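Local coordinates for protein stn1 (PDB 3KF6) that is required for telomere maintenance, acting with its partner Ten1 in an RPA2-RPA3-like complex that binds single-stranded telomeric DNA, and is represented here by its N-terminal OB-fold domain, at residues M21-H27 against D72-L78; F41-F45 against L146-S150; Y62-L68 against R79-I84; N101-G107 against A120-L126. One frame throughout, in Å; residues are numbered along the deposited sequence.

Contact 1: M21-H27 against D72-L78; sequences MFISDVH and DCSGMVL
A short helix, I23-V26, sits with its N-terminus against a turn leading into strand 77-83; S24 and M76 are the closest CA pair, 5.1 Å apart. F22 holds the N-cap position, and two side chains of 72-78 take up the first amides: I23 N donates to D72 OD2 (2.7 Å) and S24 N to S74 OG (2.9 Å). D72 and S74 are both chi1 p: D72 OD1 accepts from S74 N (3.0 Å), an Asx turn, and from S74 OG (2.6 Å). At the other end H27 NE2 donates to V77 O (2.9 Å). A water bridges M21 O (2.8 Å) and D72 OD2 (2.9 Å). Apolar packing fills the middle: I23 CG2 lies 3.6 Å from L78 CB and 4.1 Å from M76 CB, and V26 CG1 4.3 Å from L78 CD1. M76, m at all three chi angles, puts CE over one face of the H27 ring, 3.9 Å from its centroid, a CH-pi contact. G75 N bonds to S6 of the Ten1 chain, and D72 O to R101 of Ten1. An OB-fold interstrand loop, braced by its Asx turn, thus binds the helix start at the Ten1 interface.

Contact 2: F41-F45 against L146-S150; sequences FWMGF and LTKIS
The tip of a two-stranded hairpin, 40-42 with 45-47, rests on one side of the C-terminal helix 130-153, with M43 and S150 the nearest CA pair at 6.4 Å. The hairpin closes through a type I' turn from W42 to F45, held by W42 N to F45 O (2.8 Å) and F45 N to W42 O (2.9 Å). W42, chi1 t, directs its CB sideways, yet its indole reaches the helix: CZ3 lies 3.6 Å from L146 CD1. M43 and G44, the two central residues, both have positive phi (59° and 89°). M43 points toward the helix in an m, t, m rotamer, setting CE 3.5 Å from L146 CB and SD 3.5 Å from T147 OG1, a hydroxyl bonded to K143 O one turn back. M43 O accepts a hydrogen bond from S150 OG (3.1 Å; S150 chi1 t). F45, chi1 m, slides its ring between helix side chains: CE1 is 3.6 Å from L146 CD2 and, at the ring edge, 3.3 Å from L146 O, while CZ is 3.6 Å from I149 CG2. Apolar packing carries most of this surface contact; S150 OG adds one directional bond, to the turn carbonyl.

Contact 3: Y62-L68 against R79-I84; sequences YEGKHVL and RVVFII
Two valines, V67 and V81, face each other with CG2 atoms 4.2 Å apart on one face of a beta hairpin of the OB fold, strands 65-71 and 77-83. On the other face L68 CD1 packs 3.7 Å from F82 CE1 and L68 CB lies 4.4 Å from V80 CB; F82 stacks edge-to-face on F123 and also meets helix 88-94. The strand segments run antiparallel at 157°, 4.6 Å apart at closest. H66-F82 and L68-V80 are hydrogen-bonded pairs: H66 N to F82 O (3.0 Å), F82 N to H66 O (2.8 Å), L68 N to V80 O (2.9 Å) and V80 N to L68 O (2.8 Å). K65-I83 and V67-V81 are non-hydrogen-bonded pairs, with CA-H...O contacts from K65 CA to F82 O (3.2 Å) and V67 CA to V80 O (3.3 Å). Outward, a type II turn from Y62 to K65, with G64 at phi 85°, connects strand 49-62 to 65-71; I84 N donates to G64 O (3.1 Å). I84 CD1 lies over the H66 ring, 3.9 Å from its centroid, in a CH-pi contact. K65, chi1 p and otherwise extended, lays CD 3.9 Å from V81 CG1. At the polar edge R79, chi1 m, brings its guanidinium edge-on to V67, NH1 lying 3.2 Å from V67 CG1 and NH2 3.2 Å from Y62 OH.

Contact 4: N101-G107 against A120-L126; sequences NVVCVFG and AQSFEEL
A classic beta bulge interrupts this antiparallel pairing in the OB-fold sheet: Q121 and S122 both face F106, whose O accepts from Q121 N (2.8 Å) and S122 N (3.2 Å). The register slips by one, so G107 pairs with A120 (CA-CA 4.3 Å) as the chain turns its corner at Q121. Bulge and corner part strand 117-120 from 122-126: A120 bonds to V81 of strand 77-83, while 122-126 stays on 102-110, as in the curled OB barrel. Strands 102-107 and 122-126 run at 156°, 4.4 Å apart at closest. F106 N bonds to S122 O and C104 N to E124 O (both 2.9 Å). F123, chi1 p, sets CD2 3.9 Å from V103 CG1 and CB 3.9 Å from V105 CG2. On the opposite face C104 CB packs 3.9 Å from L126 CD1. N101 OD1 bonds to R84 of the Ten1 chain. E125 OE1 salt-bridges R127; a water accepts from V102 N (2.9 Å) and donates to E125 OE2 (3.1 Å).

Contacts 1, 3 and 4 all reach the curled sheet of the OB fold. Contacts 1 and 3 follow one another along strand 77-83, their centres about 19 Å apart. Contact 3 meets contact 4 directly, with centres about 13 Å apart: V81 O and A120 N lie 2.9 Å apart, a probable hydrogen bond, and V80 CG1 is 3.7 Å from V105 CG1. Contact 2 is peripheral, its centre about 30 Å from that of contact 3, but it joins contact 1 through W42: M21 CE is 3.5 Å from W42 CD2. Helix 130-153, used by contact 2, follows strand 122-126 of contact 4 in the chain. Contacts 1 and 4 both include residues bonded to Ten1.

Contact 1: M21-H27 against D72-L78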
loop_
_atom_site.group_PDB
_atom_site.type_symbol
_atom_site.label_atom_id
_atom_site.label_comp_id
_atom_site.label_asym_id
_atom_site.label_seq_id
_atom_site.Cartn_x
_atom_site.Cartn_y
_atom_site.Cartn_z
ATOM N N MET A 21 8.758 5.789 -5.893
ATOM C CA MET A 21 9.439 4.834 -5.022
ATOM C C MET A 21 8.540 3.995 -4.124
ATOM O O MET A 21 7.394 4.354 -3.857
ATOM C CB MET A 21 10.412 5.582 -4.105
ATOM C CG MET A 21 11.519 6.344 -4.809
ATOM S SD MET A 21 12.571 7.224 -3.604
ATOM C CE MET A 21 13.376 5.850 -2.790
ATOM N N PHE A 22 9.088 2.876 -3.656
ATOM C CA PHE A 22 8.398 2.014 -2.706
ATOM C C PHE A 22 8.774 2.584 -1.345
ATOM O O PHE A 22 9.890 3.074 -1.157
ATOM C CB PHE A 22 8.889 0.569 -2.810
ATOM C CG PHE A 22 8.304 -0.180 -3.968
ATOM C CD1 PHE A 22 9.124 -0.710 -4.960
ATOM C CD2 PHE A 22 6.925 -0.358 -4.068
ATOM C CE1 PHE A 22 8.578 -1.412 -6.038
ATOM C CE2 PHE A 22 6.371 -1.060 -5.144
ATOM C CZ PHE A 22 7.201 -1.585 -6.129
ATOM N N ILE A 23 7.852 2.506 -0.395
ATOM C CA ILE A 23 8.082 3.054 0.931
ATOM C C ILE A 23 9.289 2.464 1.653
ATOM O O ILE A 23 10.016 3.191 2.326
ATOM C CB ILE A 23 6.789 2.932 1.771
ATOM C CG1 ILE A 23 5.746 3.889 1.183
ATOM C CG2 ILE A 23 7.058 3.244 3.246
ATOM C CD1 ILE A 23 4.339 3.717 1.742
ATOM N N SER A 24 9.521 1.164 1.503
ATOM C CA SER A 24 10.670 0.552 2.160
ATOM C C SER A 24 11.967 1.218 1.682
ATOM O O SER A 24 12.910 1.365 2.455
ATOM C CB SER A 24 10.716 -0.948 1.871
ATOM O OG SER A 24 10.850 -1.194 0.487
ATOM N N ASP A 25 12.009 1.628 0.417
ATOM C CA ASP A 25 13.205 2.275 -0.120
ATOM C C ASP A 25 13.307 3.719 0.356
ATOM O O ASP A 25 14.409 4.257 0.520
ATOM C CB ASP A 25 13.214 2.214 -1.654
ATOM C CG ASP A 25 13.451 0.803 -2.172
ATOM O OD1 ASP A 25 14.304 0.101 -1.585
ATOM O OD2 ASP A 25 12.801 0.400 -3.160
ATOM N N VAL A 26 12.162 4.354 0.581
ATOM C CA VAL A 26 12.162 5.727 1.074
ATOM C C VAL A 26 12.861 5.726 2.438
ATOM O O VAL A 26 13.674 6.606 2.730
ATOM C CB VAL A 26 10.716 6.271 1.205
ATOM C CG1 VAL A 26 10.721 7.648 1.861
ATOM C CG2 VAL A 26 10.082 6.369 -0.170
ATOM N N HIS A 27 12.562 4.719 3.254
ATOM C CA HIS A 27 13.170 4.596 4.582
ATOM C C HIS A 27 14.654 4.245 4.525
ATOM O O HIS A 27 15.327 4.210 5.557
ATOM C CB HIS A 27 12.428 3.540 5.411
ATOM C CG HIS A 27 11.134 4.024 5.988
ATOM N ND1 HIS A 27 11.074 4.864 7.080
ATOM C CD2 HIS A 27 9.850 3.800 5.615
ATOM C CE1 HIS A 27 9.810 5.137 7.354
ATOM N NE2 HIS A 27 9.047 4.504 6.479
ATOM N N ASP A 72 2.212 0.428 1.253
ATOM C CA ASP A 72 2.272 -0.065 -0.121
ATOM C C ASP A 72 2.730 -1.532 -0.147
ATOM O O ASP A 72 3.105 -2.059 -1.194
ATOM C CB ASP A 72 3.201 0.809 -0.976
ATOM C CG ASP A 72 4.640 0.745 -0.529
ATOM O OD1 ASP A 72 4.913 0.088 0.497
ATOM O OD2 ASP A 72 5.502 1.359 -1.205
ATOM N N CYS A 73 2.677 -2.173 1.023
ATOM C CA CYS A 73 3.052 -3.579 1.202
ATOM C C CYS A 73 4.530 -3.855 0.988
ATOM O O CYS A 73 4.929 -5.009 0.830
ATOM C CB CYS A 73 2.239 -4.484 0.266
ATOM S SG CYS A 73 0.450 -4.370 0.498
ATOM N N SER A 74 5.352 -2.811 0.997
ATOM C CA SER A 74 6.781 -3.009 0.787
ATOM C C SER A 74 7.544 -3.395 2.052
ATOM O O SER A 74 8.760 -3.568 2.012
ATOM C CB SER A 74 7.399 -1.747 0.169
ATOM O OG SER A 74 7.329 -0.659 1.072
ATOM N N GLY A 75 6.835 -3.530 3.171
ATOM C CA GLY A 75 7.485 -3.910 4.415
ATOM C C GLY A 75 7.564 -2.801 5.444
ATOM O O GLY A 75 7.911 -3.048 6.604
ATOM N N MET A 76 7.242 -1.584 5.016
ATOM C CA MET A 76 7.256 -0.411 5.884
ATOM C C MET A 76 6.108 0.506 5.491
ATOM O O MET A 76 5.657 0.478 4.345
ATOM C CB MET A 76 8.574 0.360 5.726
ATOM C CG MET A 76 9.796 -0.379 6.240
ATOM S SD MET A 76 9.796 -0.445 8.033
ATOM C CE MET A 76 10.654 1.097 8.412
ATOM N N VAL A 77 5.621 1.296 6.444
ATOM C CA VAL A 77 4.562 2.258 6.141
ATOM C C VAL A 77 5.201 3.643 6.202
ATOM O O VAL A 77 6.296 3.807 6.745
ATOM C CB VAL A 77 3.373 2.200 7.133
ATOM C CG1 VAL A 77 2.726 0.821 7.092
ATOM C CG2 VAL A 77 3.841 2.551 8.546
ATOM N N LEU A 78 4.521 4.636 5.646
ATOM C CA LEU A 78 5.057 5.987 5.626
ATOM C C LEU A 78 4.049 7.020 6.113
ATOM O O LEU A 78 2.888 7.003 5.713
ATOM C CB LEU A 78 5.491 6.339 4.200
ATOM C CG LEU A 78 6.158 7.701 3.974
ATOM C CD1 LEU A 78 7.506 7.734 4.675
ATOM C CD2 LEU A 78 6.334 7.944 2.477
HETATM O O HOH W 1 4.890 3.472 -3.039
HETATM O O HOH W 2 10.568 -4.599 0.317
#

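Contact 2: F41-F45 against L146-S150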
loop_
_atom_site.group_PDB
_atom_site.type_symbol
_atom_site.label_atom_id
_atom_site.label_comp_id
_atom_site.label_asym_id
_atom_site.label_seq_id
_atom_site.Cartn_x
_atom_site.Cartn_y
_atom_site.Cartn_z
ATOM N N PHE A 41 20.145 10.831 -0.274
ATOM C CA PHE A 41 20.778 10.033 -1.313
ATOM C C PHE A 41 20.311 8.586 -1.337
ATOM O O PHE A 41 20.266 7.914 -0.309
ATOM C CB PHE A 41 22.302 10.087 -1.174
ATOM C CG PHE A 41 22.874 11.459 -1.386
ATOM C CD1 PHE A 41 22.810 12.414 -0.377
ATOM C CD2 PHE A 41 23.443 11.807 -2.604
ATOM C CE1 PHE A 41 23.305 13.702 -0.581
ATOM C CE2 PHE A 41 23.942 13.093 -2.819
ATOM C CZ PHE A 41 23.870 14.039 -1.806
ATOM N N TRP A 42 19.955 8.122 -2.530
ATOM C CA TRP A 42 19.495 6.755 -2.731
ATOM C C TRP A 42 20.376 6.141 -3.813
ATOM O O TRP A 42 20.357 6.582 -4.960
ATOM C CB TRP A 42 18.021 6.756 -3.159
ATOM C CG TRP A 42 17.418 5.381 -3.295
ATOM C CD1 TRP A 42 17.646 4.301 -2.490
ATOM C CD2 TRP A 42 16.468 4.953 -4.280
ATOM N NE1 TRP A 42 16.897 3.226 -2.914
ATOM C CE2 TRP A 42 16.165 3.599 -4.011
ATOM C CE3 TRP A 42 15.841 5.583 -5.364
ATOM C CZ2 TRP A 42 15.262 2.862 -4.786
ATOM C CZ3 TRP A 42 14.943 4.850 -6.136
ATOM C CH2 TRP A 42 14.664 3.503 -5.841
ATOM N N MET A 43 21.155 5.133 -3.433
ATOM C CA MET A 43 22.069 4.470 -4.354
ATOM C C MET A 43 23.058 5.481 -4.928
ATOM O O MET A 43 23.535 5.329 -6.053
ATOM C CB MET A 43 21.300 3.792 -5.493
ATOM C CG MET A 43 20.396 2.659 -5.044
ATOM S SD MET A 43 19.763 1.697 -6.436
ATOM C CE MET A 43 18.366 2.696 -6.932
ATOM N N GLY A 44 23.356 6.515 -4.143
ATOM C CA GLY A 44 24.292 7.538 -4.576
ATOM C C GLY A 44 23.639 8.683 -5.326
ATOM O O GLY A 44 24.280 9.693 -5.616
ATOM N N PHE A 45 22.357 8.530 -5.636
ATOM C CA PHE A 45 21.618 9.553 -6.365
ATOM C C PHE A 45 20.934 10.535 -5.419
ATOM O O PHE A 45 20.352 10.133 -4.413
ATOM C CB PHE A 45 20.568 8.889 -7.257
ATOM C CG PHE A 45 21.148 7.970 -8.300
ATOM C CD1 PHE A 45 20.474 6.812 -8.674
ATOM C CD2 PHE A 45 22.358 8.270 -8.920
ATOM C CE1 PHE A 45 20.996 5.965 -9.652
ATOM C CE2 PHE A 45 22.888 7.432 -9.898
ATOM C CZ PHE A 45 22.206 6.278 -10.265
ATOM N N LEU A 146 17.714 2.559 -12.123
ATOM C CA LEU A 146 18.634 3.317 -11.284
ATOM C C LEU A 146 19.744 2.423 -10.743
ATOM O O LEU A 146 20.891 2.854 -10.621
ATOM C CB LEU A 146 17.897 3.989 -10.121
ATOM C CG LEU A 146 17.043 5.218 -10.445
ATOM C CD1 LEU A 146 16.644 5.904 -9.140
ATOM C CD2 LEU A 146 17.828 6.190 -11.313
ATOM N N THR A 147 19.408 1.175 -10.427
ATOM C CA THR A 147 20.392 0.229 -9.907
ATOM C C THR A 147 21.486 -0.037 -10.944
ATOM O O THR A 147 22.668 -0.085 -10.604
ATOM C CB THR A 147 19.733 -1.115 -9.525
ATOM O OG1 THR A 147 18.733 -0.895 -8.524
ATOM C CG2 THR A 147 20.774 -2.083 -8.981
ATOM N N LYS A 148 21.087 -0.206 -12.203
ATOM C CA LYS A 148 22.037 -0.460 -13.281
ATOM C C LYS A 148 22.961 0.736 -13.479
ATOM O O LYS A 148 24.175 0.580 -13.624
ATOM C CB LYS A 148 21.294 -0.771 -14.588
ATOM C CG LYS A 148 20.435 -2.022 -14.539
ATOM C CD LYS A 148 19.820 -2.326 -15.895
ATOM C CE LYS A 148 19.016 -3.613 -15.846
ATOM N NZ LYS A 148 18.472 -3.984 -17.179
ATOM N N ILE A 149 22.373 1.926 -13.490
ATOM C CA ILE A 149 23.140 3.154 -13.663
ATOM C C ILE A 149 24.148 3.298 -12.534
ATOM O O ILE A 149 25.318 3.600 -12.765
ATOM C CB ILE A 149 22.222 4.392 -13.657
ATOM C CG1 ILE A 149 21.260 4.327 -14.843
ATOM C CG2 ILE A 149 23.058 5.664 -13.714
ATOM C CD1 ILE A 149 20.213 5.418 -14.837
ATOM N N SER A 150 23.687 3.070 -11.309
ATOM C CA SER A 150 24.545 3.169 -10.137
ATOM C C SER A 150 25.709 2.189 -10.214
ATOM O O SER A 150 26.825 2.512 -9.808
ATOM C CB SER A 150 23.735 2.904 -8.866
ATOM O OG SER A 150 24.564 2.930 -7.719
#

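Contact 3: Y62-L68 against R79-I84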
loop_
_atom_site.group_PDB
_atom_site.type_symbol
_atom_site.label_atom_id
_atom_site.label_comp_id
_atom_site.label_asym_id
_atom_site.label_seq_id
_atom_site.Cartn_x
_atom_site.Cartn_y
_atom_site.Cartn_z
ATOM N N TYR A 62 -3.284 16.428 14.005
ATOM C CA TYR A 62 -2.360 17.149 14.864
ATOM C C TYR A 62 -2.692 18.627 14.782
ATOM O O TYR A 62 -3.596 19.035 14.051
ATOM C CB TYR A 62 -0.911 16.941 14.420
ATOM C CG TYR A 62 -0.348 15.567 14.699
ATOM C CD1 TYR A 62 -0.802 14.448 14.002
ATOM C CD2 TYR A 62 0.651 15.388 15.656
ATOM C CE1 TYR A 62 -0.272 13.182 14.251
ATOM C CE2 TYR A 62 1.187 14.129 15.911
ATOM C CZ TYR A 62 0.724 13.031 15.205
ATOM O OH TYR A 62 1.262 11.788 15.448
ATOM N N GLU A 63 -1.950 19.430 15.532
ATOM C CA GLU A 63 -2.165 20.864 15.533
ATOM C C GLU A 63 -1.526 21.460 14.282
ATOM O O GLU A 63 -0.302 21.522 14.166
ATOM C CB GLU A 63 -1.548 21.474 16.792
ATOM C CG GLU A 63 -2.187 22.773 17.241
ATOM C CD GLU A 63 -1.637 23.246 18.574
ATOM O OE1 GLU A 63 -2.385 23.210 19.574
ATOM O OE2 GLU A 63 -0.453 23.646 18.618
ATOM N N GLY A 64 -2.365 21.875 13.338
ATOM C CA GLY A 64 -1.867 22.471 12.111
ATOM C C GLY A 64 -1.486 21.482 11.023
ATOM O O GLY A 64 -0.925 21.875 10.000
ATOM N N LYS A 65 -1.782 20.203 11.226
ATOM C CA LYS A 65 -1.438 19.215 10.212
ATOM C C LYS A 65 -2.206 17.910 10.352
ATOM O O LYS A 65 -2.554 17.491 11.456
ATOM C CB LYS A 65 0.063 18.919 10.256
ATOM C CG LYS A 65 0.505 18.158 11.497
ATOM C CD LYS A 65 2.009 17.940 11.527
ATOM C CE LYS A 65 2.416 17.141 12.759
ATOM N NZ LYS A 65 3.896 16.998 12.872
ATOM N N HIS A 66 -2.478 17.279 9.216
ATOM C CA HIS A 66 -3.167 15.996 9.192
ATOM C C HIS A 66 -2.135 15.005 8.675
ATOM O O HIS A 66 -1.378 15.321 7.757
ATOM C CB HIS A 66 -4.373 16.035 8.253
ATOM C CG HIS A 66 -5.372 17.095 8.598
ATOM N ND1 HIS A 66 -5.772 17.346 9.893
ATOM C CD2 HIS A 66 -6.070 17.951 7.816
ATOM C CE1 HIS A 66 -6.675 18.312 9.893
ATOM N NE2 HIS A 66 -6.873 18.695 8.643
ATOM N N VAL A 67 -2.094 13.818 9.268
ATOM C CA VAL A 67 -1.119 12.813 8.857
ATOM C C VAL A 67 -1.778 11.509 8.435
ATOM O O VAL A 67 -2.536 10.907 9.197
ATOM C CB VAL A 67 -0.122 12.505 10.003
ATOM C CG1 VAL A 67 0.921 11.495 9.537
ATOM C CG2 VAL A 67 0.555 13.788 10.464
ATOM N N LEU A 68 -1.489 11.082 7.210
ATOM C CA LEU A 68 -2.027 9.835 6.692
ATOM C C LEU A 68 -0.912 8.795 6.682
ATOM O O LEU A 68 0.158 9.035 6.124
ATOM C CB LEU A 68 -2.539 10.017 5.257
ATOM C CG LEU A 68 -3.784 10.866 5.002
ATOM C CD1 LEU A 68 -4.122 10.832 3.521
ATOM C CD2 LEU A 68 -4.940 10.337 5.819
ATOM N N ARG A 79 4.503 7.922 6.980
ATOM C CA ARG A 79 3.644 8.985 7.473
ATOM C C ARG A 79 3.684 10.095 6.430
ATOM O O ARG A 79 4.760 10.574 6.068
ATOM C CB ARG A 79 4.158 9.510 8.817
ATOM C CG ARG A 79 3.666 8.733 10.029
ATOM C CD ARG A 79 4.313 9.282 11.302
ATOM N NE ARG A 79 3.634 8.858 12.524
ATOM C CZ ARG A 79 2.502 9.388 12.982
ATOM N NH1 ARG A 79 1.905 10.373 12.324
ATOM N NH2 ARG A 79 1.970 8.938 14.110
ATOM N N VAL A 80 2.510 10.479 5.936
ATOM C CA VAL A 80 2.385 11.532 4.931
ATOM C C VAL A 80 1.750 12.740 5.610
ATOM O O VAL A 80 0.611 12.680 6.070
ATOM C CB VAL A 80 1.502 11.061 3.753
ATOM C CG1 VAL A 80 1.329 12.184 2.729
ATOM C CG2 VAL A 80 2.138 9.844 3.104
ATOM N N VAL A 81 2.502 13.836 5.656
ATOM C CA VAL A 81 2.068 15.055 6.321
ATOM C C VAL A 81 1.446 16.124 5.433
ATOM O O VAL A 81 2.017 16.517 4.415
ATOM C CB VAL A 81 3.257 15.695 7.062
ATOM C CG1 VAL A 81 2.804 16.931 7.813
ATOM C CG2 VAL A 81 3.883 14.681 7.997
ATOM N N PHE A 82 0.273 16.593 5.845
ATOM C CA PHE A 82 -0.441 17.656 5.144
ATOM C C PHE A 82 -0.466 18.893 6.039
ATOM O O PHE A 82 -1.230 18.946 7.002
ATOM C CB PHE A 82 -1.877 17.235 4.832
ATOM C CG PHE A 82 -1.974 16.144 3.813
ATOM C CD1 PHE A 82 -1.828 14.814 4.185
ATOM C CD2 PHE A 82 -2.164 16.454 2.467
ATOM C CE1 PHE A 82 -1.866 13.802 3.228
ATOM C CE2 PHE A 82 -2.205 15.452 1.505
ATOM C CZ PHE A 82 -2.055 14.122 1.889
ATOM N N ILE A 83 0.380 19.873 5.733
ATOM C CA ILE A 83 0.420 21.111 6.519
ATOM C C ILE A 83 -0.798 21.934 6.118
ATOM O O ILE A 83 -0.835 22.536 5.044
ATOM C CB ILE A 83 1.702 21.910 6.237
ATOM C CG1 ILE A 83 2.924 21.052 6.563
ATOM C CG2 ILE A 83 1.720 23.188 7.087
ATOM C CD1 ILE A 83 4.231 21.644 6.101
ATOM N N ILE A 84 -1.795 21.937 6.998
ATOM C CA ILE A 84 -3.059 22.625 6.776
ATOM C C ILE A 84 -2.988 24.001 6.118
ATOM O O ILE A 84 -3.580 24.213 5.059
ATOM C CB ILE A 84 -3.839 22.755 8.102
ATOM C CG1 ILE A 84 -4.006 21.370 8.736
ATOM C CG2 ILE A 84 -5.203 23.378 7.847
ATOM C CD1 ILE A 84 -4.725 21.378 10.069
#

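Contact 4: N101-G107 against A120-L126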
loop_
_atom_site.group_PDB
_atom_site.type_symbol
_atom_site.label_atom_id
_atom_site.label_comp_id
_atom_site.label_asym_id
_atom_site.label_seq_id
_atom_site.Cartn_x
_atom_site.Cartn_y
_atom_site.Cartn_z
ATOM N N ASN A 101 -8.705 3.517 1.507
ATOM C CA ASN A 101 -8.649 4.249 0.246
ATOM C C ASN A 101 -7.210 4.222 -0.255
ATOM O O ASN A 101 -6.270 4.238 0.545
ATOM C CB ASN A 101 -9.069 5.710 0.430
ATOM C CG ASN A 101 -10.541 5.866 0.724
ATOM O OD1 ASN A 101 -11.301 4.901 0.697
ATOM N ND2 ASN A 101 -10.956 7.102 1.003
ATOM N N VAL A 102 -7.041 4.175 -1.570
ATOM C CA VAL A 102 -5.710 4.164 -2.167
ATOM C C VAL A 102 -5.392 5.569 -2.650
ATOM O O VAL A 102 -6.227 6.213 -3.285
ATOM C CB VAL A 102 -5.636 3.173 -3.355
ATOM C CG1 VAL A 102 -4.247 3.217 -4.013
ATOM C CG2 VAL A 102 -5.930 1.771 -2.860
ATOM N N VAL A 103 -4.197 6.051 -2.328
ATOM C CA VAL A 103 -3.784 7.384 -2.742
ATOM C C VAL A 103 -2.424 7.385 -3.418
ATOM O O VAL A 103 -1.578 6.518 -3.153
ATOM C CB VAL A 103 -3.697 8.377 -1.543
ATOM C CG1 VAL A 103 -5.078 8.593 -0.929
ATOM C CG2 VAL A 103 -2.705 7.859 -0.496
ATOM N N CYS A 104 -2.242 8.356 -4.308
ATOM C CA CYS A 104 -0.984 8.584 -5.007
ATOM C C CYS A 104 -0.557 9.946 -4.458
ATOM O O CYS A 104 -1.250 10.946 -4.656
ATOM C CB CYS A 104 -1.198 8.681 -6.519
ATOM S SG CYS A 104 0.297 9.162 -7.397
ATOM N N VAL A 105 0.566 9.976 -3.751
ATOM C CA VAL A 105 1.047 11.210 -3.138
ATOM C C VAL A 105 2.389 11.674 -3.677
ATOM O O VAL A 105 3.322 10.883 -3.808
ATOM C CB VAL A 105 1.207 11.030 -1.613
ATOM C CG1 VAL A 105 1.693 12.334 -0.982
ATOM C CG2 VAL A 105 -0.111 10.578 -0.996
ATOM N N PHE A 106 2.479 12.967 -3.980
ATOM C CA PHE A 106 3.724 13.551 -4.460
ATOM C C PHE A 106 4.183 14.517 -3.378
ATOM O O PHE A 106 3.394 15.335 -2.904
ATOM C CB PHE A 106 3.499 14.316 -5.764
ATOM C CG PHE A 106 4.741 14.978 -6.299
ATOM C CD1 PHE A 106 5.839 14.215 -6.694
ATOM C CD2 PHE A 106 4.818 16.365 -6.397
ATOM C CE1 PHE A 106 6.997 14.825 -7.180
ATOM C CE2 PHE A 106 5.974 16.984 -6.882
ATOM C CZ PHE A 106 7.062 16.212 -7.274
ATOM N N GLY A 107 5.445 14.427 -2.976
ATOM C CA GLY A 107 5.928 15.324 -1.942
ATOM C C GLY A 107 7.427 15.291 -1.760
ATOM O O GLY A 107 8.146 14.657 -2.534
ATOM N N ALA A 120 3.427 16.222 1.908
ATOM C CA ALA A 120 2.652 16.222 0.675
ATOM C C ALA A 120 2.535 17.569 -0.022
ATOM O O ALA A 120 2.306 18.593 0.621
ATOM C CB ALA A 120 1.254 15.672 0.947
ATOM N N GLN A 121 2.695 17.550 -1.342
ATOM C CA GLN A 121 2.556 18.754 -2.153
ATOM C C GLN A 121 1.250 18.610 -2.923
ATOM O O GLN A 121 0.564 19.592 -3.210
ATOM C CB GLN A 121 3.724 18.909 -3.126
ATOM C CG GLN A 121 3.538 20.090 -4.071
ATOM C CD GLN A 121 4.773 20.402 -4.885
ATOM O OE1 GLN A 121 5.751 20.942 -4.368
ATOM N NE2 GLN A 121 4.741 20.057 -6.168
ATOM N N SER A 122 0.905 17.368 -3.249
ATOM C CA SER A 122 -0.335 17.077 -3.953
ATOM C C SER A 122 -0.622 15.590 -3.875
ATOM O O SER A 122 0.286 14.785 -3.657
ATOM C CB SER A 122 -0.243 17.499 -5.426
ATOM O OG SER A 122 0.645 16.671 -6.155
ATOM N N PHE A 123 -1.891 15.230 -4.014
ATOM C CA PHE A 123 -2.269 13.827 -3.996
ATOM C C PHE A 123 -3.591 13.634 -4.711
ATOM O O PHE A 123 -4.348 14.583 -4.933
ATOM C CB PHE A 123 -2.381 13.286 -2.561
ATOM C CG PHE A 123 -3.749 13.451 -1.940
ATOM C CD1 PHE A 123 -4.155 14.678 -1.422
ATOM C CD2 PHE A 123 -4.625 12.371 -1.868
ATOM C CE1 PHE A 123 -5.415 14.825 -0.835
ATOM C CE2 PHE A 123 -5.890 12.506 -1.284
ATOM C CZ PHE A 123 -6.284 13.739 -0.765
ATOM N N GLU A 124 -3.861 12.395 -5.082
ATOM C CA GLU A 124 -5.103 12.078 -5.748
ATOM C C GLU A 124 -5.514 10.709 -5.264
ATOM O O GLU A 124 -4.664 9.849 -5.027
ATOM C CB GLU A 124 -4.910 12.054 -7.266
ATOM C CG GLU A 124 -3.982 10.959 -7.756
ATOM C CD GLU A 124 -3.870 10.919 -9.270
ATOM O OE1 GLU A 124 -4.920 10.847 -9.943
ATOM O OE2 GLU A 124 -2.730 10.952 -9.785
ATOM N N GLU A 125 -6.810 10.511 -5.082
ATOM C CA GLU A 125 -7.290 9.207 -4.667
ATOM C C GLU A 125 -7.353 8.358 -5.929
ATOM O O GLU A 125 -7.776 8.836 -6.985
ATOM C CB GLU A 125 -8.678 9.310 -4.032
ATOM C CG GLU A 125 -9.327 7.953 -3.823
ATOM C CD GLU A 125 -10.691 8.031 -3.185
ATOM O OE1 GLU A 125 -11.415 9.020 -3.435
ATOM O OE2 GLU A 125 -11.047 7.088 -2.448
ATOM N N LEU A 126 -6.906 7.111 -5.832
ATOM C CA LEU A 126 -6.938 6.204 -6.975
ATOM C C LEU A 126 -8.091 5.243 -6.745
ATOM O O LEU A 126 -8.045 4.416 -5.835
ATOM C CB LEU A 126 -5.621 5.431 -7.094
ATOM C CG LEU A 126 -4.359 6.289 -7.257
ATOM C CD1 LEU A 126 -3.130 5.381 -7.354
ATOM C CD2 LEU A 126 -4.474 7.167 -8.492
HETATM O O HOH W 3 -9.498 4.460 -3.107
#